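Local coordinates for protein pyruvate kinase (PDB 3GG8) that catalyses the last step of glycolysis as a pyruvate kinase, the phosphoenolpyruvate-to-ADP phosphate transfer that yields pyruvate and ATP, at residues H36-V41 with R365-A370; G247-I252 with S441-K446; A396-A401 with R424-Y429; Q463-V468 with A490-K495. One frame throughout, in Å; residues are numbered along the deposited sequence.

Interactions 1 and 3 are buried, and interactions 2 and 4 lie at the surface. Interactions 1 and 2 both reach the parallel barrel. The first joins the loop leading into its first strand to its last helix. The second brings the loop before strand 251-256 to a helix of the alpha/beta domain. Interactions 3 and 4 belong wholly to that domain. They touch each other through Val491, whose CG2 lies 3.3 Å from Ala401 CB. Their centres are about 16 Å apart. The chemistry follows the place. Interaction 1 is mainly apolar, and interaction 3 adds an arginine-tyrosine grip to alanine packing. Interactions 2 and 4 rest on histidine rings beside hydroxyls.

Interaction 1 (H36-V41 with R365-A370); sequences HRTRIV and RICYEA
At the seam of the (βα)8 barrel, where the loop leading into the first strand nears the last helix, His36 and Thr38 pack on Cys367 and Tyr368. The strand is 39-43 and the helix 356-371. The CA atoms of His36 and Tyr368 are 4.8 Å apart. His36 touches the helix with its CB, which lies 3.9 Å from Tyr368 N and 4.1 Å from Cys367 CB. Its CG stands between the backbone N and the carbonyl carbon (chi1 67°), and the ring meets Cys367 CB obliquely. Cys367 SG points on to Thr38. It is 3.7 Å from Thr38 CB and 3.9 Å from Thr38 CG2, an apolar contact with the methyl side of the threonine. Thr38 OG1 instead bonds to Glu371 at the end of the same helix. His36 ND1 is held by the carbonyl of Trp33. The ring of Tyr368 has His36 N at its edge. Further round the helix, Glu369 forms a salt bridge with Lys290 of the second subunit. The last helix packs outside the closed sheet, beside the seam where strand 39-43 pairs with 343-346, as expected of a TIM barrel, the catalytic domain fold of pyruvate kinases.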
loop_
_atom_site.group_PDB
_atom_site.type_symbol
_atom_site.label_atom_id
_atom_site.label_comp_id
_atom_site.label_asym_id
_atom_site.label_seq_id
_atom_site.Cartn_x
_atom_site.Cartn_y
_atom_site.Cartn_z
ATOM N N HIS C 36 15.607 -0.240 -27.548
ATOM C CA HIS C 36 15.340 -1.261 -26.518
ATOM C C HIS C 36 16.409 -1.230 -25.410
ATOM O O HIS C 36 17.571 -0.861 -25.656
ATOM C CB HIS C 36 15.288 -2.652 -27.145
ATOM C CG HIS C 36 16.606 -3.110 -27.684
ATOM N ND1 HIS C 36 16.959 -2.960 -29.007
ATOM C CD2 HIS C 36 17.670 -3.683 -27.075
ATOM C CE1 HIS C 36 18.186 -3.416 -29.186
ATOM N NE2 HIS C 36 18.636 -3.867 -28.033
ATOM N N ARG C 37 16.007 -1.622 -24.202
ATOM C CA ARG C 37 16.857 -1.539 -23.002
ATOM C C ARG C 37 17.684 -2.801 -22.724
ATOM O O ARG C 37 18.832 -2.726 -22.262
ATOM C CB ARG C 37 15.990 -1.179 -21.789
ATOM C CG ARG C 37 14.856 -0.200 -22.105
ATOM C CD ARG C 37 15.366 1.225 -22.354
ATOM N NE ARG C 37 16.103 1.740 -21.196
ATOM C CZ ARG C 37 15.537 2.218 -20.087
ATOM N NH1 ARG C 37 14.216 2.265 -19.982
ATOM N NH2 ARG C 37 16.293 2.648 -19.082
ATOM N N THR C 38 17.105 -3.961 -23.016
ATOM C CA THR C 38 17.803 -5.254 -22.920
ATOM C C THR C 38 19.087 -5.301 -23.780
ATOM O O THR C 38 19.098 -4.809 -24.904
ATOM C CB THR C 38 16.810 -6.433 -23.240
ATOM O OG1 THR C 38 15.607 -6.273 -22.458
ATOM C CG2 THR C 38 17.415 -7.774 -22.925
ATOM N N ARG C 39 20.170 -5.847 -23.219
ATOM C CA ARG C 39 21.482 -5.941 -23.874
ATOM C C ARG C 39 21.607 -7.238 -24.691
ATOM O O ARG C 39 21.060 -8.272 -24.310
ATOM C CB ARG C 39 22.558 -5.972 -22.792
ATOM C CG ARG C 39 23.142 -4.651 -22.356
ATOM C CD ARG C 39 22.178 -3.524 -22.248
ATOM N NE ARG C 39 21.998 -2.757 -23.483
ATOM C CZ ARG C 39 22.900 -1.940 -24.032
ATOM N NH1 ARG C 39 22.585 -1.283 -25.134
ATOM N NH2 ARG C 39 24.113 -1.782 -23.508
ATOM N N ILE C 40 22.324 -7.199 -25.814
ATOM C CA ILE C 40 22.388 -8.381 -26.689
ATOM C C ILE C 40 23.813 -8.931 -26.767
ATOM O O ILE C 40 24.756 -8.192 -27.086
ATOM C CB ILE C 40 21.816 -8.098 -28.098
ATOM C CG1 ILE C 40 20.320 -7.727 -28.013
ATOM C CG2 ILE C 40 22.029 -9.286 -29.030
ATOM C CD1 ILE C 40 19.726 -7.221 -29.302
ATOM N N VAL C 41 23.955 -10.218 -26.438
ATOM C CA VAL C 41 25.245 -10.912 -26.533
ATOM C C VAL C 41 25.276 -11.791 -27.793
ATOM O O VAL C 41 24.347 -12.583 -28.043
ATOM C CB VAL C 41 25.542 -11.762 -25.266
ATOM C CG1 VAL C 41 26.924 -12.423 -25.356
ATOM C CG2 VAL C 41 25.393 -10.914 -23.976
ATOM N N ARG C 365 14.144 -6.353 -32.015
ATOM C CA ARG C 365 12.705 -6.144 -32.204
ATOM C C ARG C 365 11.888 -6.861 -31.131
ATOM O O ARG C 365 10.983 -6.271 -30.580
ATOM C CB ARG C 365 12.252 -6.612 -33.586
ATOM C CG ARG C 365 12.503 -5.635 -34.720
ATOM C CD ARG C 365 11.883 -6.156 -36.016
ATOM N NE ARG C 365 12.860 -6.840 -36.873
ATOM C CZ ARG C 365 13.589 -6.230 -37.816
ATOM N NH1 ARG C 365 14.455 -6.929 -38.551
ATOM N NH2 ARG C 365 13.449 -4.922 -38.031
ATOM N N ILE C 366 12.219 -8.121 -30.836
ATOM C CA ILE C 366 11.490 -8.900 -29.817
ATOM C C ILE C 366 11.698 -8.286 -28.435
ATOM O O ILE C 366 10.777 -8.240 -27.637
ATOM C CB ILE C 366 11.914 -10.379 -29.756
ATOM C CG1 ILE C 366 11.609 -11.103 -31.063
ATOM C CG2 ILE C 366 11.199 -11.103 -28.609
ATOM C CD1 ILE C 366 12.453 -12.367 -31.248
ATOM N N CYS C 367 12.910 -7.801 -28.176
ATOM C CA CYS C 367 13.205 -7.114 -26.919
ATOM C C CYS C 367 12.333 -5.882 -26.793
ATOM O O CYS C 367 11.666 -5.694 -25.777
ATOM C CB CYS C 367 14.676 -6.724 -26.830
ATOM S SG CYS C 367 15.748 -8.126 -26.406
ATOM N N TYR C 368 12.316 -5.061 -27.841
ATOM C CA TYR C 368 11.524 -3.854 -27.822
ATOM C C TYR C 368 10.071 -4.148 -27.494
ATOM O O TYR C 368 9.501 -3.458 -26.655
ATOM C CB TYR C 368 11.634 -3.054 -29.132
ATOM C CG TYR C 368 10.837 -1.770 -29.089
ATOM C CD1 TYR C 368 9.500 -1.741 -29.517
ATOM C CD2 TYR C 368 11.393 -0.593 -28.582
ATOM C CE1 TYR C 368 8.741 -0.560 -29.466
ATOM C CE2 TYR C 368 10.637 0.603 -28.526
ATOM C CZ TYR C 368 9.317 0.599 -28.969
ATOM O OH TYR C 368 8.575 1.759 -28.928
ATOM N N GLU C 369 9.480 -5.154 -28.142
ATOM C CA GLU C 369 8.045 -5.463 -27.951
ATOM C C GLU C 369 7.732 -5.971 -26.556
ATOM O O GLU C 369 6.658 -5.702 -26.027
ATOM C CB GLU C 369 7.563 -6.501 -28.955
ATOM C CG GLU C 369 7.715 -6.095 -30.384
ATOM C CD GLU C 369 6.649 -5.119 -30.859
ATOM O OE1 GLU C 369 5.788 -4.672 -30.069
ATOM O OE2 GLU C 369 6.674 -4.803 -32.056
ATOM N N ALA C 370 8.659 -6.741 -25.978
ATOM C CA ALA C 370 8.500 -7.272 -24.622
ATOM C C ALA C 370 8.550 -6.131 -23.631
ATOM O O ALA C 370 7.789 -6.093 -22.681
ATOM C CB ALA C 370 9.594 -8.298 -24.303
#

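Interaction 2 (G247-I252 with S441-K446); sequences GRHIRI and SESTIK
His249 and Ser443 make the whole of this small contact. His249 belongs to a type I turn from Gly247 to Ile250, and Ser443 lies in the first turn of helix 442-447. The close part is narrow. In the conformer given, Ser443 OG is 3.3 Å from His249 ND1, obliquely to the ring, and Ser443 CB is 3.9 Å from His249 CB. Ser443 OG stands between its backbone N and carbonyl carbon (chi1 61°), on the side toward the loop. The histidine was modelled in two conformers, so all contacts of its ring are doubtful in detail. Away from the serine, the ring is at the exposed surface. There Arg248, itself exposed, lays its CG over one face of the ring in the same conformer. The turn is braced from within, because Arg251 NH1 donates to Arg248 O at 2.8 Å along a nearly straight bond (168°). The helix start is capped separately: Ser441 OG accepts from Thr444 N at 3.1 Å. Behind the turn, Ile250 packs on Leu243 of helix 233-243 and on Ile225 of strand 224-227. Behind the helix, Ile445 reaches strand 454-458, so the contact sits between the barrel and the alpha/beta domain.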
loop_
_atom_site.group_PDB
_atom_site.type_symbol
_atom_site.label_atom_id
_atom_site.label_comp_id
_atom_site.label_asym_id
_atom_site.label_seq_id
_atom_site.Cartn_x
_atom_site.Cartn_y
_atom_site.Cartn_z
ATOM N N GLY C 247 44.625 -9.269 -13.618
ATOM C CA GLY C 247 43.289 -9.469 -14.166
ATOM C C GLY C 247 42.202 -8.820 -13.341
ATOM O O GLY C 247 41.049 -9.230 -13.408
ATOM N N ARG C 248 42.552 -7.779 -12.591
ATOM C CA ARG C 248 41.592 -7.124 -11.676
ATOM C C ARG C 248 40.383 -6.506 -12.384
ATOM O O ARG C 248 39.314 -6.352 -11.778
ATOM C CB ARG C 248 42.292 -6.088 -10.766
ATOM C CG ARG C 248 42.644 -4.749 -11.441
ATOM C CD ARG C 248 43.485 -3.867 -10.527
ATOM N NE ARG C 248 44.143 -2.781 -11.259
ATOM C CZ ARG C 248 45.269 -2.916 -11.969
ATOM N NH1 ARG C 248 45.788 -1.865 -12.597
ATOM N NH2 ARG C 248 45.880 -4.099 -12.058
ATOM N N HIS C 249 40.562 -6.190 -13.664
ATOM C CA HIS C 249 39.519 -5.511 -14.444
ATOM C C HIS C 249 38.614 -6.494 -15.195
ATOM O O HIS C 249 37.863 -6.102 -16.093
ATOM C CB HIS C 249 40.125 -4.511 -15.436
ATOM C CG HIS C 249 40.996 -3.467 -14.808
ATOM N ND1 HIS C 249 40.489 -2.414 -14.078
ATOM C CD2 HIS C 249 42.340 -3.302 -14.823
ATOM C CE1 HIS C 249 41.485 -1.655 -13.655
ATOM N NE2 HIS C 249 42.619 -2.171 -14.095
ATOM N N ILE C 250 38.663 -7.764 -14.811
ATOM C CA ILE C 250 37.856 -8.793 -15.460
ATOM C C ILE C 250 36.768 -9.296 -14.513
ATOM O O ILE C 250 37.012 -9.545 -13.323
ATOM C CB ILE C 250 38.730 -9.949 -16.030
ATOM C CG1 ILE C 250 39.718 -9.403 -17.063
ATOM C CG2 ILE C 250 37.872 -11.040 -16.669
ATOM C CD1 ILE C 250 40.703 -10.424 -17.536
ATOM N N ARG C 251 35.558 -9.397 -15.050
ATOM C CA ARG C 251 34.401 -9.801 -14.274
ATOM C C ARG C 251 34.033 -11.268 -14.570
ATOM O O ARG C 251 34.182 -11.734 -15.701
ATOM C CB ARG C 251 33.232 -8.851 -14.561
ATOM C CG ARG C 251 33.474 -7.394 -14.092
ATOM C CD ARG C 251 33.819 -7.295 -12.600
ATOM N NE ARG C 251 34.341 -5.976 -12.211
ATOM C CZ ARG C 251 35.639 -5.694 -12.086
ATOM N NH1 ARG C 251 36.540 -6.640 -12.309
ATOM N NH2 ARG C 251 36.040 -4.473 -11.738
ATOM N N ILE C 252 33.586 -11.981 -13.535
ATOM C CA ILE C 252 33.321 -13.418 -13.598
ATOM C C ILE C 252 31.829 -13.711 -13.716
ATOM O O ILE C 252 31.037 -13.248 -12.892
ATOM C CB ILE C 252 33.928 -14.152 -12.363
ATOM C CG1 ILE C 252 35.425 -13.844 -12.249
ATOM C CG2 ILE C 252 33.743 -15.689 -12.460
ATOM C CD1 ILE C 252 36.046 -14.344 -10.965
ATOM N N SER C 441 36.684 5.550 -16.816
ATOM C CA SER C 441 37.310 4.236 -16.794
ATOM C C SER C 441 36.831 3.345 -17.940
ATOM O O SER C 441 35.653 3.013 -18.035
ATOM C CB SER C 441 37.099 3.561 -15.444
ATOM O OG SER C 441 37.014 2.165 -15.616
ATOM N N GLU C 442 37.770 2.979 -18.809
ATOM C CA GLU C 442 37.487 2.152 -19.984
ATOM C C GLU C 442 36.894 0.771 -19.657
ATOM O O GLU C 442 35.930 0.335 -20.308
ATOM C CB GLU C 442 38.761 1.993 -20.824
ATOM C CG GLU C 442 38.487 1.709 -22.297
ATOM C CD GLU C 442 39.653 2.073 -23.194
ATOM O OE1 GLU C 442 40.186 1.135 -23.824
ATOM O OE2 GLU C 442 40.046 3.273 -23.268
ATOM N N SER C 443 37.451 0.090 -18.654
ATOM C CA SER C 443 36.944 -1.220 -18.283
ATOM C C SER C 443 35.533 -1.133 -17.681
ATOM O O SER C 443 34.679 -1.969 -17.990
ATOM C CB SER C 443 37.928 -1.986 -17.393
ATOM O OG SER C 443 38.166 -1.293 -16.194
ATOM N N THR C 444 35.275 -0.093 -16.886
ATOM C CA THR C 444 33.918 0.153 -16.380
ATOM C C THR C 444 32.914 0.367 -17.513
ATOM O O THR C 444 31.844 -0.233 -17.504
ATOM C CB THR C 444 33.869 1.319 -15.362
ATOM O OG1 THR C 444 34.391 0.866 -14.115
ATOM C CG2 THR C 444 32.444 1.802 -15.104
ATOM N N ILE C 445 33.248 1.211 -18.483
ATOM C CA ILE C 445 32.386 1.391 -19.658
ATOM C C ILE C 445 32.068 0.061 -20.383
ATOM O O ILE C 445 30.924 -0.164 -20.812
ATOM C CB ILE C 445 32.983 2.443 -20.619
ATOM C CG1 ILE C 445 32.619 3.840 -20.131
ATOM C CG2 ILE C 445 32.487 2.259 -22.062
ATOM C CD1 ILE C 445 33.822 4.634 -19.892
ATOM N N LYS C 446 33.073 -0.808 -20.494
ATOM C CA LYS C 446 32.912 -2.141 -21.081
ATOM C C LYS C 446 32.035 -3.074 -20.223
ATOM O O LYS C 446 31.186 -3.791 -20.755
ATOM C CB LYS C 446 34.285 -2.792 -21.338
ATOM C CG LYS C 446 35.182 -2.048 -22.339
ATOM C CD LYS C 446 34.914 -2.487 -23.753
ATOM C CE LYS C 446 35.839 -1.821 -24.749
ATOM N NZ LYS C 446 37.233 -2.329 -24.663
#

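Interaction 3 (A396-A401 with R424-Y429); sequences AVARAA and RLIAKY
Arg399 runs from helix 393-407 to the hydroxyl of Tyr429. Its CB lies over one face of the Tyr429 ring, 4.3 Å above the plane and toward the rim. CG is anti to the backbone N (chi1 -176°), which carries CG and CD out from the helix toward the hydroxyl end of Tyr429. A bend at chi3 then turns the guanidinium edge to OH. The group grips this one oxygen side-on with two nitrogens. NE donates to Tyr429 OH at 3.2 Å (137°), and CZ lies 3.4 Å from that OH. NH1 makes the shorter, straighter bond to Tyr429 OH, at 2.8 Å (155°). The oxygen lies near the guanidinium plane, and the ring plane is turned nearly at right angles to it. Glu395 also bonds Tyr429 OH, so three bonds from two residues converge there and probably hold the phenol in place. Beneath this polar end, the helices meet through a small residue. Ala398 CB is 3.7 Å from Leu425 CB and 3.8 Å from Ile426 CG1. Ala396, Val397, Ala400 and Arg399 itself also pack on the third subunit. Close helix pairing over one face of a central sheet is typical of the C-terminal alpha/beta domain of pyruvate kinase.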
loop_
_atom_site.group_PDB
_atom_site.type_symbol
_atom_site.label_atom_id
_atom_site.label_comp_id
_atom_site.label_asym_id
_atom_site.label_seq_id
_atom_site.Cartn_x
_atom_site.Cartn_y
_atom_site.Cartn_z
ATOM N N ALA C 396 19.949 4.106 -1.548
ATOM C CA ALA C 396 18.890 5.069 -1.226
ATOM C C ALA C 396 18.811 6.201 -2.235
ATOM O O ALA C 396 17.722 6.569 -2.667
ATOM C CB ALA C 396 19.057 5.615 0.193
ATOM N N VAL C 397 19.970 6.744 -2.596
ATOM C CA VAL C 397 20.085 7.832 -3.563
ATOM C C VAL C 397 19.723 7.359 -4.975
ATOM O O VAL C 397 19.042 8.072 -5.704
ATOM C CB VAL C 397 21.495 8.501 -3.504
ATOM C CG1 VAL C 397 21.679 9.562 -4.592
ATOM C CG2 VAL C 397 21.691 9.150 -2.155
ATOM N N ALA C 398 20.144 6.145 -5.338
ATOM C CA ALA C 398 19.781 5.568 -6.625
ATOM C C ALA C 398 18.249 5.452 -6.732
ATOM O O ALA C 398 17.642 5.897 -7.713
ATOM C CB ALA C 398 20.441 4.237 -6.824
ATOM N N ARG C 399 17.652 4.882 -5.692
ATOM C CA ARG C 399 16.220 4.808 -5.506
ATOM C C ARG C 399 15.507 6.182 -5.552
ATOM O O ARG C 399 14.464 6.324 -6.195
ATOM C CB ARG C 399 15.969 4.103 -4.176
ATOM C CG ARG C 399 14.534 3.849 -3.837
ATOM C CD ARG C 399 14.411 3.121 -2.504
ATOM N NE ARG C 399 14.867 1.726 -2.572
ATOM C CZ ARG C 399 14.751 0.844 -1.576
ATOM N NH1 ARG C 399 15.184 -0.404 -1.730
ATOM N NH2 ARG C 399 14.208 1.203 -0.420
ATOM N N ALA C 400 16.053 7.185 -4.866
ATOM C CA ALA C 400 15.465 8.529 -4.883
ATOM C C ALA C 400 15.501 9.119 -6.297
ATOM O O ALA C 400 14.563 9.811 -6.718
ATOM C CB ALA C 400 16.187 9.446 -3.905
ATOM N N ALA C 401 16.589 8.826 -7.010
ATOM C CA ALA C 401 16.807 9.269 -8.386
ATOM C C ALA C 401 15.726 8.755 -9.343
ATOM O O ALA C 401 15.129 9.528 -10.085
ATOM C CB ALA C 401 18.170 8.839 -8.844
ATOM N N ARG C 424 24.715 0.692 -12.055
ATOM C CA ARG C 424 24.065 -0.578 -11.722
ATOM C C ARG C 424 22.942 -0.421 -10.680
ATOM O O ARG C 424 21.880 -1.023 -10.817
ATOM C CB ARG C 424 25.101 -1.610 -11.259
ATOM C CG ARG C 424 25.847 -2.263 -12.441
ATOM C CD ARG C 424 26.827 -3.352 -12.013
ATOM N NE ARG C 424 28.194 -2.834 -11.963
ATOM C CZ ARG C 424 28.892 -2.588 -10.850
ATOM N NH1 ARG C 424 28.391 -2.828 -9.629
ATOM N NH2 ARG C 424 30.115 -2.097 -10.967
ATOM N N LEU C 425 23.170 0.394 -9.656
ATOM C CA LEU C 425 22.142 0.621 -8.635
ATOM C C LEU C 425 20.882 1.267 -9.201
ATOM O O LEU C 425 19.792 0.937 -8.785
ATOM C CB LEU C 425 22.692 1.434 -7.462
ATOM C CG LEU C 425 23.660 0.703 -6.531
ATOM C CD1 LEU C 425 24.220 1.682 -5.516
ATOM C CD2 LEU C 425 22.973 -0.472 -5.834
ATOM N N ILE C 426 21.037 2.189 -10.147
ATOM C CA ILE C 426 19.879 2.832 -10.795
ATOM C C ILE C 426 19.188 1.841 -11.745
ATOM O O ILE C 426 17.956 1.693 -11.726
ATOM C CB ILE C 426 20.311 4.111 -11.541
ATOM C CG1 ILE C 426 20.788 5.168 -10.532
ATOM C CG2 ILE C 426 19.189 4.645 -12.439
ATOM C CD1 ILE C 426 21.519 6.285 -11.158
ATOM N N ALA C 427 19.992 1.148 -12.553
ATOM C CA ALA C 427 19.472 0.162 -13.489
ATOM C C ALA C 427 18.614 -0.883 -12.764
ATOM O O ALA C 427 17.545 -1.262 -13.247
ATOM C CB ALA C 427 20.608 -0.501 -14.244
ATOM N N LYS C 428 19.108 -1.332 -11.610
ATOM C CA LYS C 428 18.404 -2.259 -10.707
ATOM C C LYS C 428 16.927 -1.886 -10.503
ATOM O O LYS C 428 16.068 -2.755 -10.349
ATOM C CB LYS C 428 19.143 -2.266 -9.366
ATOM C CG LYS C 428 18.682 -3.272 -8.347
ATOM C CD LYS C 428 19.476 -3.106 -7.063
ATOM C CE LYS C 428 18.718 -3.673 -5.875
ATOM N NZ LYS C 428 19.623 -4.048 -4.753
ATOM N N TYR C 429 16.636 -0.587 -10.512
ATOM C CA TYR C 429 15.266 -0.100 -10.286
ATOM C C TYR C 429 14.440 0.022 -11.558
ATOM O O TYR C 429 13.308 0.468 -11.504
ATOM C CB TYR C 429 15.255 1.168 -9.418
ATOM C CG TYR C 429 15.619 0.800 -8.009
ATOM C CD1 TYR C 429 14.660 0.246 -7.157
ATOM C CD2 TYR C 429 16.927 0.913 -7.548
ATOM C CE1 TYR C 429 14.981 -0.146 -5.877
ATOM C CE2 TYR C 429 17.263 0.516 -6.256
ATOM C CZ TYR C 429 16.281 -0.018 -5.431
ATOM O OH TYR C 429 16.573 -0.429 -4.149
#

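Interaction 4 (Q463-V468 with A490-K495); sequences QGTDHV and AVHGMK
Thr465 OG1 lies against the His492 ring, 3.0 Å from His492 CD2. His492 NE2 is 3.4 Å from the same OG1, and Met494 CE is a distant carbon neighbour of it at 4.2 Å. The oxygen meets the imidazole obliquely. The threonine methyl comes at the ring from its edge: Thr465 CG2 lies in the ring plane and 3.4 Å from His492 CD2. The threonine rotamer, with CG2 anti to the backbone N and OG1 beside it (chi1 -60°), turns both branches to one corner of the ring. His492 CG is also anti to its own backbone N (chi1 -164°), and the ring leans toward the helix start. One face of the ring is covered by Met494 CG, 3.3 Å above the plane and toward the rim. His492 ND1 makes a weak bond to Gly493 O at 2.8 Å, with an angle of only 130°. On the helix side, Gly464 is the N-cap, and its carbonyl accepts from Val468 N at 3.0 Å. Thr465 is therefore the first residue of helix 465-478. Leu416 and Leu504, on the strands flanking 487-494, touch both Thr465 and His492. Met494 and the weak ND1 bond probably restrict the rotation of the imidazole. The chemistry implies that the contact rests chiefly on van der Waals packing of the threonine on the imidazole, which joins the helix start to the sheet.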
loop_
_atom_site.group_PDB
_atom_site.type_symbol
_atom_site.label_atom_id
_atom_site.label_comp_id
_atom_site.label_asym_id
_atom_site.label_seq_id
_atom_site.Cartn_x
_atom_site.Cartn_y
_atom_site.Cartn_z
ATOM N N GLN C 463 37.949 15.009 -14.410
ATOM C CA GLN C 463 36.944 15.944 -14.868
ATOM C C GLN C 463 35.970 16.234 -13.719
ATOM O O GLN C 463 35.517 15.313 -13.023
ATOM C CB GLN C 463 36.212 15.334 -16.080
ATOM C CG GLN C 463 35.953 16.268 -17.256
ATOM C CD GLN C 463 37.195 17.012 -17.721
ATOM O OE1 GLN C 463 38.226 16.410 -18.038
ATOM N NE2 GLN C 463 37.102 18.336 -17.761
ATOM N N GLY C 464 35.666 17.515 -13.515
ATOM C CA GLY C 464 34.709 17.933 -12.486
ATOM C C GLY C 464 33.281 17.474 -12.747
ATOM O O GLY C 464 32.862 17.350 -13.895
ATOM N N THR C 465 32.540 17.233 -11.670
ATOM C CA THR C 465 31.157 16.734 -11.716
ATOM C C THR C 465 30.216 17.566 -12.599
ATOM O O THR C 465 29.560 17.021 -13.493
ATOM C CB THR C 465 30.576 16.646 -10.274
ATOM O OG1 THR C 465 31.379 15.758 -9.488
ATOM C CG2 THR C 465 29.117 16.181 -10.260
ATOM N N ASP C 466 30.139 18.867 -12.317
ATOM C CA ASP C 466 29.301 19.818 -13.052
ATOM C C ASP C 466 29.650 19.856 -14.528
ATOM O O ASP C 466 28.763 19.796 -15.364
ATOM C CB ASP C 466 29.467 21.239 -12.484
ATOM C CG ASP C 466 28.582 21.512 -11.273
ATOM O OD1 ASP C 466 27.911 20.576 -10.770
ATOM O OD2 ASP C 466 28.570 22.689 -10.829
ATOM N N HIS C 467 30.945 19.990 -14.832
ATOM C CA HIS C 467 31.454 19.946 -16.202
ATOM C C HIS C 467 31.004 18.689 -16.957
ATOM O O HIS C 467 30.492 18.788 -18.087
ATOM C CB HIS C 467 32.974 20.028 -16.205
ATOM C CG HIS C 467 33.511 21.410 -15.992
ATOM N ND1 HIS C 467 32.876 22.350 -15.210
ATOM C CD2 HIS C 467 34.636 22.002 -16.446
ATOM C CE1 HIS C 467 33.580 23.465 -15.201
ATOM N NE2 HIS C 467 34.656 23.280 -15.941
ATOM N N VAL C 468 31.189 17.521 -16.332
ATOM C CA VAL C 468 30.812 16.246 -16.942
ATOM C C VAL C 468 29.309 16.233 -17.236
ATOM O O VAL C 468 28.907 15.876 -18.336
ATOM C CB VAL C 468 31.224 15.019 -16.067
ATOM C CG1 VAL C 468 30.480 13.760 -16.500
ATOM C CG2 VAL C 468 32.689 14.772 -16.161
ATOM N N ALA C 490 20.706 13.804 -12.564
ATOM C CA ALA C 490 22.085 13.338 -12.528
ATOM C C ALA C 490 22.397 12.785 -11.136
ATOM O O ALA C 490 22.039 13.387 -10.116
ATOM C CB ALA C 490 23.039 14.459 -12.896
ATOM N N VAL C 491 23.033 11.618 -11.110
ATOM C CA VAL C 491 23.474 11.000 -9.873
ATOM C C VAL C 491 24.997 10.847 -9.904
ATOM O O VAL C 491 25.562 10.356 -10.872
ATOM C CB VAL C 491 22.784 9.633 -9.648
ATOM C CG1 VAL C 491 23.302 8.958 -8.394
ATOM C CG2 VAL C 491 21.277 9.822 -9.542
ATOM N N HIS C 492 25.651 11.289 -8.847
ATOM C CA HIS C 492 27.071 11.069 -8.706
ATOM C C HIS C 492 27.338 10.327 -7.413
ATOM O O HIS C 492 27.183 10.870 -6.326
ATOM C CB HIS C 492 27.852 12.386 -8.750
ATOM C CG HIS C 492 29.319 12.210 -8.996
ATOM N ND1 HIS C 492 30.022 11.099 -8.578
ATOM C CD2 HIS C 492 30.221 13.007 -9.618
ATOM C CE1 HIS C 492 31.288 11.214 -8.938
ATOM N NE2 HIS C 492 31.436 12.363 -9.570
ATOM N N GLY C 493 27.710 9.063 -7.546
ATOM C CA GLY C 493 28.341 8.322 -6.454
ATOM C C GLY C 493 29.825 8.674 -6.414
ATOM O O GLY C 493 30.530 8.544 -7.423
ATOM N N MET C 494 30.291 9.141 -5.257
ATOM C CA MET C 494 31.699 9.499 -5.075
ATOM C C MET C 494 32.344 8.545 -4.077
ATOM O O MET C 494 31.717 8.167 -3.083
ATOM C CB MET C 494 31.844 10.954 -4.617
ATOM C CG MET C 494 30.999 11.941 -5.422
ATOM S SD MET C 494 31.355 13.673 -5.045
ATOM C CE MET C 494 29.931 14.497 -5.771
ATOM N N LYS C 495 33.592 8.162 -4.357
ATOM C CA LYS C 495 34.312 7.125 -3.596
ATOM C C LYS C 495 33.424 5.884 -3.420
ATOM O O LYS C 495 33.236 5.380 -2.301
ATOM C CB LYS C 495 34.791 7.666 -2.239
ATOM C CG LYS C 495 35.820 8.793 -2.312
ATOM C CD LYS C 495 36.122 9.331 -0.922
ATOM C CE LYS C 495 37.161 10.438 -0.961
ATOM N NZ LYS C 495 37.557 10.862 0.415
#